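Local coordinates for serine-rich secreted cell wall anchored (LPXTG-motif ) protein (Lactobacillus reuteri ATCC 53608, PDB 5NXK), which probably acts as a cell-surface adhesin of this gut bacterium, contributing to its interaction with the host through a beta-solenoid binding region, at residues 69-74 and 95-100. Numbering follows the deposited sequence.
Sequences SAKIDL and NGVDTV
Thr-99, Val-97 and Leu-74 lose the most surface where strands 71-77 and 97-102 run parallel and in register, one solenoid coil beside the next. Thr-99 grips the neighbouring strand from both ends of its backbone. Thr-99 N donates to Ile-72 O at 2.9 Å, nearly along the C=O axis. Thr-99 O accepts from Leu-74 N in an almost straight bond (174°). The Thr-99 side chain lies alongside Asp-73, whose OD2 comes 3.7 Å from Thr-99 CB and also makes a long salt bridge to Lys-71 NZ within the strand. On this same outward face Val-97 places CG1 anti to its backbone N (chi1 175°), so the methyl meets Lys-71 at both CG and NZ, the ammonium 3.9 Å away. Leu-74 and Val-100, which both pack on Val-90 of strand 90-92, share the buried face with Ile-72 and Asp-98; the carboxylate of Asp-98 is paired with Lys-122. Around Ala-70 and Gly-96 water takes over from direct pairing: one molecule donates to Ala-70 O and accepts from Val-97 N, 2.9 Å away. Such a parallel ladder, repeated coil after coil, is the hallmark of the right-handed beta-solenoid of pectate lyase-like proteins.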
loop_
_atom_site.group_PDB
_atom_site.type_symbol
_atom_site.label_atom_id
_atom_site.label_comp_id
_atom_site.label_asym_id
_atom_site.label_seq_id
_atom_site.Cartn_x
_atom_site.Cartn_y
_atom_site.Cartn_z
ATOM N N SER A 69 19.204 6.523 10.306
ATOM C CA SER A 69 18.518 7.683 10.871
ATOM C C SER A 69 18.016 8.696 9.837
ATOM O O SER A 69 17.380 9.682 10.194
ATOM C CB SER A 69 19.447 8.377 11.866
ATOM O OG SER A 69 20.601 8.864 11.204
ATOM N N ALA A 70 18.300 8.455 8.564
ATOM C CA ALA A 70 17.779 9.315 7.507
ATOM C C ALA A 70 16.311 8.982 7.256
ATOM O O ALA A 70 15.931 7.808 7.256
ATOM C CB ALA A 70 18.593 9.164 6.234
ATOM N N LYS A 71 15.501 10.011 7.032
ATOM C CA LYS A 71 14.066 9.851 6.798
ATOM C C LYS A 71 13.647 10.450 5.457
ATOM O O LYS A 71 13.944 11.610 5.175
ATOM C CB LYS A 71 13.292 10.516 7.939
ATOM C CG LYS A 71 11.800 10.696 7.720
ATOM C CD LYS A 71 11.157 11.230 9.004
ATOM C CE LYS A 71 9.735 11.724 8.787
ATOM N NZ LYS A 71 8.868 10.707 8.152
ATOM N N ILE A 72 12.950 9.667 4.632
ATOM C CA ILE A 72 12.382 10.224 3.396
ATOM C C ILE A 72 10.875 10.310 3.463
ATOM O O ILE A 72 10.197 9.313 3.704
ATOM C CB ILE A 72 12.751 9.403 2.144
ATOM C CG1 ILE A 72 14.232 9.552 1.807
ATOM C CG2 ILE A 72 11.952 9.871 0.925
ATOM C CD1 ILE A 72 14.715 8.493 0.838
ATOM N N ASP A 73 10.363 11.511 3.254
ATOM C CA ASP A 73 8.936 11.731 3.141
ATOM C C ASP A 73 8.645 12.119 1.685
ATOM O O ASP A 73 9.125 13.150 1.213
ATOM C CB ASP A 73 8.485 12.816 4.116
ATOM C CG ASP A 73 7.014 12.704 4.468
ATOM O OD1 ASP A 73 6.165 13.036 3.612
ATOM O OD2 ASP A 73 6.708 12.287 5.608
ATOM N N LEU A 74 7.935 11.256 0.957
ATOM C CA LEU A 74 7.624 11.486 -0.461
ATOM C C LEU A 74 6.127 11.630 -0.635
ATOM O O LEU A 74 5.382 10.723 -0.283
ATOM C CB LEU A 74 8.141 10.337 -1.331
ATOM C CG LEU A 74 7.740 10.358 -2.813
ATOM C CD1 LEU A 74 8.288 11.593 -3.533
ATOM C CD2 LEU A 74 8.213 9.090 -3.501
ATOM N N ASN A 95 17.074 1.831 4.713
ATOM C CA ASN A 95 17.279 1.139 5.974
ATOM C C ASN A 95 16.516 1.825 7.112
ATOM O O ASN A 95 16.146 1.176 8.090
ATOM C CB ASN A 95 18.771 0.996 6.265
ATOM C CG ASN A 95 19.393 -0.160 5.485
ATOM O OD1 ASN A 95 18.729 -1.173 5.222
ATOM N ND2 ASN A 95 20.655 -0.006 5.087
ATOM N N GLY A 96 16.266 3.120 6.973
ATOM C CA GLY A 96 15.533 3.867 7.980
ATOM C C GLY A 96 14.081 4.105 7.588
ATOM O O GLY A 96 13.459 3.270 6.922
ATOM N N VAL A 97 13.548 5.255 7.986
ATOM C CA VAL A 97 12.134 5.574 7.797
ATOM C C VAL A 97 11.821 6.105 6.388
ATOM O O VAL A 97 12.443 7.074 5.927
ATOM C CB VAL A 97 11.670 6.625 8.846
ATOM C CG1 VAL A 97 10.229 7.062 8.579
ATOM C CG2 VAL A 97 11.816 6.065 10.262
ATOM N N ASP A 98 10.854 5.459 5.726
ATOM C CA ASP A 98 10.265 5.935 4.470
ATOM C C ASP A 98 8.771 6.119 4.684
ATOM O O ASP A 98 8.095 5.217 5.190
ATOM C CB ASP A 98 10.442 4.943 3.319
ATOM C CG ASP A 98 11.877 4.761 2.901
ATOM O OD1 ASP A 98 12.627 5.755 2.863
ATOM O OD2 ASP A 98 12.240 3.605 2.609
ATOM N N THR A 99 8.261 7.264 4.270
ATOM C CA THR A 99 6.839 7.543 4.308
ATOM C C THR A 99 6.416 8.020 2.925
ATOM O O THR A 99 7.035 8.924 2.380
ATOM C CB THR A 99 6.516 8.595 5.375
ATOM O OG1 THR A 99 6.907 8.083 6.662
ATOM C CG2 THR A 99 5.024 8.916 5.386
ATOM N N VAL A 100 5.398 7.375 2.351
ATOM C CA VAL A 100 4.873 7.731 1.040
ATOM C C VAL A 100 3.415 8.160 1.205
ATOM O O VAL A 100 2.612 7.500 1.898
ATOM C CB VAL A 100 4.962 6.554 0.035
ATOM C CG1 VAL A 100 4.274 6.915 -1.279
ATOM C CG2 VAL A 100 6.427 6.135 -0.198
HETATM O O HOH W 1 15.017 7.041 4.474
HETATM O O HOH W 2 15.091 6.993 9.767
HETATM O O HOH W 3 17.260 5.445 5.918
#